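Integron cassette protein (Vibrio cholerae, PDB 3FY6) is of unknown function but folds as a five-stranded antiparallel sheet with helices and pairs with a second copy of itself. Local coordinates at residues Tyr72-Glu75 against Ile76-Asn79; Gln107-Asn110 against Lys111-Ala115. One frame throughout, in Å; residues are numbered along the deposited sequence.

Overall arrangement
The five-stranded antiparallel sheet is built by the first half of the chain, and both contacts belong to the helical half that follows. Interaction 1 comes first, where the loop after helix 62-67 turns into helix 77-89; interaction 2 lies farther on, in the last turns of helix 95-114, the next helix in the chain. Their centres are about 11 Å apart and they touch each other: P74 CG lies 3.4 Å from W108 CH2, and I76 CG2 also packs on that indole. The turn leading into helix 77-89 is thus fitted against the end of helix 95-114. Both contacts meet the second subunit, placing this junction at the dimer interface.

Interaction 1. Residues Tyr72-Glu75 against Ile76-Asn79; sequences YPPE and ITQN
The hydroxyl of T77 sits over one face of the puckered P74 pyrrolidine ring, with OG1 3.5 Å from CD of P74, while W108 of helix 95-114 meets the same ring at its CG edge. The planar P74 carbonyl is approached from a single face by two donors of T77. This is a type I beta turn, P74 to T77, that leads the loop into helix 77-89.

The turn is closed by T77 N, which bonds to P74 O at 3.1 Å with an N-H...O angle of 161°, although the donor stands well above the carbonyl plane. T77 OG1 grips the same oxygen at 2.7 Å and lies closer to that plane. Its chi1 of -58° holds the hydroxyl beside the backbone N, which is what lets both donors converge on one acceptor. CB of P73 comes within 3.6 Å of OG1, so both prolines border the hydroxyl.

I76 CG2 lies loosely by P74 CB (4.4 Å), on the side facing W108. In the dimer, P74 also packs on Y72 of the second subunit, and I76 on F126 of that subunit.

Between E75 and N79 a water takes the place of a direct backbone bond: it donates to E75 O at 2.6 Å and accepts from N79 N at 3.1 Å.

Interaction 2. Residues Gln107-Asn110 against Lys111-Ala115; sequences QWVN and KVTEA
W108 and V112, one turn apart near the C-terminal end of helix 95-114, make the one aromatic contact here. CG2 of V112 stands over a face of the indole, 4.3 Å from the centroid of the five-membered ring and 24° off its normal, a CH-pi contact. The methyl is there because chi1 of V112 (174°) sets CG2 beside the backbone N, turned back along the helix; the same placement brings CG2 to 3.2 Å from W108 O, a snug fit.

Backbone bonds make up the polar part. K111 N, V112 N, T113 N and E114 N each donate to the carbonyl four residues earlier, on Q107, W108, V109 and N110, at 3.0 Å in every case. The straightest is T113 N to V109 O, at 169°. T113 OG1 lies 3.2 Å from V109 O. The last turn closes with A115 N bonded to K111 O, and more weakly to V112 O.

Aliphatic contact joins Q107 and K111, whose extended chains run alongside each other and point the same way, with Q107 CG 4.0 Å from K111 CE. On another side of the helix, V109 and N110 pack on I16 of strand 10-18.

Across the dimer, W108 NE1 donates to V112 O of the second subunit, and the reciprocal bond returns to V112 O of this chain, while the two V112 side chains touch. The V112 methyl packs over one face of the indole, P74 and I76 also touch the ring, and the N-H bond probably sets its orientation. In the dimer the N-H of the buried indole is satisfied by a carbonyl of the second subunit, which ties the side chain's polar end to the dimer interface.

Interaction 1. Residues Tyr72-Glu75 against Ile76-Asn79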
ATOM      1  N   TYR A  72      -0.626  -5.279  -5.290  1.00 16.30           N
ATOM      2  CA  TYR A  72      -1.063  -4.480  -4.145  1.00 14.41           C
ATOM      3  C   TYR A  72       0.103  -3.647  -3.645  1.00 17.82           C
ATOM      4  O   TYR A  72       0.831  -4.058  -2.744  1.00 28.24           O
ATOM      5  CB  TYR A  72      -1.621  -5.410  -3.050  1.00 16.49           C
ATOM      6  CG  TYR A  72      -2.678  -6.312  -3.637  1.00 18.30           C
ATOM      7  CD1 TYR A  72      -3.997  -5.885  -3.735  1.00 17.53           C
ATOM      8  CD2 TYR A  72      -2.343  -7.546  -4.187  1.00 22.40           C
ATOM      9  CE1 TYR A  72      -4.965  -6.685  -4.320  1.00 20.90           C
ATOM     10  CE2 TYR A  72      -3.302  -8.353  -4.771  1.00 21.65           C
ATOM     11  CZ  TYR A  72      -4.612  -7.919  -4.833  1.00 24.48           C
ATOM     12  OH  TYR A  72      -5.575  -8.714  -5.416  1.00 29.17           O
ATOM     13  N   PRO A  73       0.286  -2.464  -4.246  1.00 18.76           N
ATOM     14  CA  PRO A  73       1.436  -1.598  -3.998  1.00 20.61           C
ATOM     15  C   PRO A  73       1.202  -0.800  -2.732  1.00 20.97           C
ATOM     16  O   PRO A  73       0.055  -0.633  -2.328  1.00 15.60           O
ATOM     17  CB  PRO A  73       1.416  -0.635  -5.193  1.00 21.95           C
ATOM     18  CG  PRO A  73       0.043  -0.790  -5.829  1.00 21.94           C
ATOM     19  CD  PRO A  73      -0.750  -1.775  -5.029  1.00 18.08           C
ATOM     20  N   PRO A  74       2.271  -0.305  -2.106  1.00 26.54           N
ATOM     21  CA  PRO A  74       2.064   0.578  -0.953  1.00 19.74           C
ATOM     22  C   PRO A  74       1.173   1.750  -1.373  1.00 18.54           C
ATOM     23  O   PRO A  74       1.214   2.178  -2.528  1.00 21.70           O
ATOM     24  CB  PRO A  74       3.474   1.055  -0.629  1.00 27.16           C
ATOM     25  CG  PRO A  74       4.376  -0.039  -1.178  1.00 24.46           C
ATOM     26  CD  PRO A  74       3.698  -0.511  -2.414  1.00 24.48           C
ATOM     27  N   GLU A  75       0.354   2.249  -0.457  1.00 23.66           N
ATOM     28  CA  GLU A  75      -0.612   3.290  -0.798  1.00 26.81           C
ATOM     29  C   GLU A  75       0.062   4.597  -1.253  1.00 29.38           C
ATOM     30  O   GLU A  75      -0.502   5.346  -2.044  1.00 28.51           O
ATOM     31  CB  GLU A  75      -1.565   3.539   0.381  1.00 35.30           C
ATOM     32  CG  GLU A  75      -2.167   4.946   0.439  1.00 54.16           C
ATOM     33  CD  GLU A  75      -3.214   5.199  -0.640  1.00 62.94           C
ATOM     34  OE1 GLU A  75      -3.912   4.239  -1.031  1.00 68.95           O
ATOM     35  OE2 GLU A  75      -3.342   6.362  -1.089  1.00 59.18           O
ATOM     36  N   ILE A  76       1.272   4.854  -0.763  1.00 23.17           N
ATOM     37  CA  ILE A  76       2.010   6.066  -1.123  1.00 19.39           C
ATOM     38  C   ILE A  76       2.633   6.040  -2.534  1.00 17.26           C
ATOM     39  O   ILE A  76       3.213   7.032  -2.980  1.00 17.21           O
ATOM     40  CB  ILE A  76       3.140   6.320  -0.120  1.00 18.94           C
ATOM     41  CG1 ILE A  76       3.607   7.778  -0.199  1.00 19.75           C
ATOM     42  CG2 ILE A  76       4.291   5.324  -0.354  1.00 13.46           C
ATOM     43  CD1 ILE A  76       4.685   8.134   0.828  1.00 25.52           C
ATOM     44  N   THR A  77       2.518   4.917  -3.229  1.00 19.68           N
ATOM     45  CA  THR A  77       3.151   4.764  -4.545  1.00 16.90           C
ATOM     46  C   THR A  77       2.819   5.898  -5.535  1.00 20.17           C
ATOM     47  O   THR A  77       3.698   6.430  -6.203  1.00 22.22           O
ATOM     48  CB  THR A  77       2.800   3.395  -5.168  1.00 18.99           C
ATOM     49  OG1 THR A  77       3.230   2.355  -4.277  1.00 21.00           O
ATOM     50  CG2 THR A  77       3.496   3.217  -6.524  1.00 19.50           C
ATOM     51  N   GLN A  78       1.550   6.266  -5.629  1.00 19.77           N
ATOM     52  CA  GLN A  78       1.130   7.272  -6.584  1.00 20.52           C
ATOM     53  C   GLN A  78       1.780   8.604  -6.251  1.00 18.03           C
ATOM     54  O   GLN A  78       2.193   9.349  -7.137  1.00 14.96           O
ATOM     55  CB  GLN A  78      -0.386   7.419  -6.561  1.00 17.22           C
ATOM     56  CG  GLN A  78      -0.919   8.520  -7.447  1.00 22.98           C
ATOM     57  CD  GLN A  78      -2.417   8.388  -7.657  1.00 28.81           C
ATOM     58  OE1 GLN A  78      -3.203   9.200  -7.168  1.00 34.18           O
ATOM     59  NE2 GLN A  78      -2.818   7.345  -8.359  1.00 24.75           N
ATOM     60  N   ASN A  79       1.868   8.881  -4.956  1.00 15.52           N
ATOM     61  CA  ASN A  79       2.459  10.102  -4.455  1.00 15.54           C
ATOM     62  C   ASN A  79       3.949  10.147  -4.813  1.00 13.34           C
ATOM     63  O   ASN A  79       4.476  11.199  -5.178  1.00 17.54           O
ATOM     64  CB  ASN A  79       2.239  10.209  -2.937  1.00 15.79           C
ATOM     65  CG  ASN A  79       2.885  11.442  -2.340  1.00 27.99           C
ATOM     66  OD1 ASN A  79       4.004  11.385  -1.841  1.00 36.16           O
ATOM     67  ND2 ASN A  79       2.192  12.573  -2.409  1.00 29.72           N
TER
HETATM   68  O   HOH W   1      -0.253   7.745  -2.988  1.00 29.83           O

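Interaction 2. Residues Gln107-Asn110 against Lys111-Ala115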
ATOM      1  N   GLN A 107      10.746  -1.256  -8.660  1.00 14.11           N
ATOM      2  CA  GLN A 107      11.490  -2.306  -7.981  1.00 16.49           C
ATOM      3  C   GLN A 107      10.913  -2.585  -6.592  1.00 20.33           C
ATOM      4  O   GLN A 107      10.808  -3.746  -6.166  1.00 14.12           O
ATOM      5  CB  GLN A 107      12.964  -1.909  -7.879  1.00 22.12           C
ATOM      6  CG  GLN A 107      13.855  -2.873  -7.115  1.00 29.49           C
ATOM      7  CD  GLN A 107      15.263  -2.331  -6.956  1.00 43.77           C
ATOM      8  OE1 GLN A 107      15.753  -1.596  -7.813  1.00 48.62           O
ATOM      9  NE2 GLN A 107      15.916  -2.680  -5.852  1.00 50.61           N
ATOM     10  N   TRP A 108      10.545  -1.518  -5.887  1.00 13.53           N
ATOM     11  CA  TRP A 108       9.918  -1.641  -4.576  1.00 12.23           C
ATOM     12  C   TRP A 108       8.581  -2.389  -4.683  1.00 14.48           C
ATOM     13  O   TRP A 108       8.308  -3.330  -3.933  1.00 13.77           O
ATOM     14  CB  TRP A 108       9.675  -0.252  -3.986  1.00  9.91           C
ATOM     15  CG  TRP A 108       9.142  -0.259  -2.575  1.00 13.27           C
ATOM     16  CD1 TRP A 108       9.399  -1.181  -1.605  1.00 10.13           C
ATOM     17  CD2 TRP A 108       8.320   0.744  -1.966  1.00 12.40           C
ATOM     18  NE1 TRP A 108       8.774  -0.822  -0.429  1.00 14.78           N
ATOM     19  CE2 TRP A 108       8.099   0.352  -0.628  1.00 11.01           C
ATOM     20  CE3 TRP A 108       7.733   1.925  -2.427  1.00 16.56           C
ATOM     21  CZ2 TRP A 108       7.317   1.096   0.246  1.00 15.19           C
ATOM     22  CZ3 TRP A 108       6.959   2.670  -1.551  1.00 17.55           C
ATOM     23  CH2 TRP A 108       6.767   2.258  -0.232  1.00 15.83           C
ATOM     24  N   VAL A 109       7.742  -1.954  -5.611  1.00 14.76           N
ATOM     25  CA  VAL A 109       6.475  -2.627  -5.837  1.00 12.58           C
ATOM     26  C   VAL A 109       6.718  -4.116  -6.102  1.00 15.53           C
ATOM     27  O   VAL A 109       6.022  -4.965  -5.545  1.00 15.74           O
ATOM     28  CB  VAL A 109       5.688  -1.980  -6.986  1.00 14.45           C
ATOM     29  CG1 VAL A 109       4.458  -2.817  -7.344  1.00 15.84           C
ATOM     30  CG2 VAL A 109       5.279  -0.555  -6.603  1.00  8.47           C
ATOM     31  N   ASN A 110       7.709  -4.443  -6.928  1.00 11.84           N
ATOM     32  CA  ASN A 110       7.972  -5.851  -7.210  1.00 17.48           C
ATOM     33  C   ASN A 110       8.367  -6.620  -5.944  1.00 15.95           C
ATOM     34  O   ASN A 110       7.946  -7.753  -5.739  1.00 15.83           O
ATOM     35  CB  ASN A 110       8.999  -6.028  -8.347  1.00 19.27           C
ATOM     36  CG  ASN A 110       8.464  -5.554  -9.702  1.00 20.21           C
ATOM     37  OD1 ASN A 110       9.222  -5.079 -10.557  1.00 14.67           O
ATOM     38  ND2 ASN A 110       7.145  -5.644  -9.884  1.00 10.31           N
ATOM     39  N   LYS A 111       9.146  -5.994  -5.071  1.00 16.43           N
ATOM     40  CA  LYS A 111       9.528  -6.649  -3.822  1.00 16.67           C
ATOM     41  C   LYS A 111       8.315  -6.903  -2.912  1.00 13.43           C
ATOM     42  O   LYS A 111       8.233  -7.926  -2.239  1.00 19.44           O
ATOM     43  CB  LYS A 111      10.588  -5.829  -3.080  1.00 17.44           C
ATOM     44  CG  LYS A 111      11.982  -5.926  -3.696  1.00 29.88           C
ATOM     45  CD  LYS A 111      12.968  -5.085  -2.896  1.00 44.84           C
ATOM     46  CE  LYS A 111      14.270  -4.828  -3.650  1.00 48.10           C
ATOM     47  NZ  LYS A 111      15.120  -3.824  -2.933  1.00 48.35           N
ATOM     48  N   VAL A 112       7.392  -5.952  -2.892  1.00 14.04           N
ATOM     49  CA  VAL A 112       6.165  -6.069  -2.116  1.00 15.28           C
ATOM     50  C   VAL A 112       5.362  -7.283  -2.586  1.00 20.48           C
ATOM     51  O   VAL A 112       4.950  -8.127  -1.786  1.00 17.09           O
ATOM     52  CB  VAL A 112       5.329  -4.786  -2.257  1.00 13.63           C
ATOM     53  CG1 VAL A 112       3.955  -4.941  -1.569  1.00 10.02           C
ATOM     54  CG2 VAL A 112       6.105  -3.602  -1.661  1.00 12.14           C
ATOM     55  N   THR A 113       5.169  -7.371  -3.898  1.00 17.24           N
ATOM     56  CA  THR A 113       4.435  -8.470  -4.512  1.00 12.62           C
ATOM     57  C   THR A 113       5.077  -9.809  -4.162  1.00 16.93           C
ATOM     58  O   THR A 113       4.401 -10.748  -3.738  1.00 23.37           O
ATOM     59  CB  THR A 113       4.406  -8.295  -6.041  1.00 17.49           C
ATOM     60  OG1 THR A 113       3.702  -7.086  -6.357  1.00 14.94           O
ATOM     61  CG2 THR A 113       3.719  -9.500  -6.724  1.00 16.73           C
ATOM     62  N   GLU A 114       6.393  -9.877  -4.329  1.00 20.53           N
ATOM     63  CA  GLU A 114       7.162 -11.081  -4.045  1.00 25.46           C
ATOM     64  C   GLU A 114       7.024 -11.504  -2.577  1.00 23.38           C
ATOM     65  O   GLU A 114       7.009 -12.693  -2.265  1.00 18.46           O
ATOM     66  CB  GLU A 114       8.637 -10.858  -4.412  1.00 26.37           C
ATOM     67  CG  GLU A 114       9.584 -11.968  -3.981  1.00 40.31           C
ATOM     68  CD  GLU A 114      11.058 -11.601  -4.181  1.00 60.71           C
ATOM     69  OE1 GLU A 114      11.413 -10.400  -4.082  1.00 56.74           O
ATOM     70  OE2 GLU A 114      11.869 -12.521  -4.435  1.00 69.57           O
ATOM     71  N   ALA A 115       6.909 -10.528  -1.683  1.00 18.03           N
ATOM     72  CA  ALA A 115       6.839 -10.811  -0.254  1.00 19.75           C
ATOM     73  C   ALA A 115       5.413 -10.986   0.277  1.00 20.01           C
ATOM     74  O   ALA A 115       5.217 -11.184   1.464  1.00 16.14           O
ATOM     75  CB  ALA A 115       7.566  -9.711   0.535  1.00 13.55           C
TER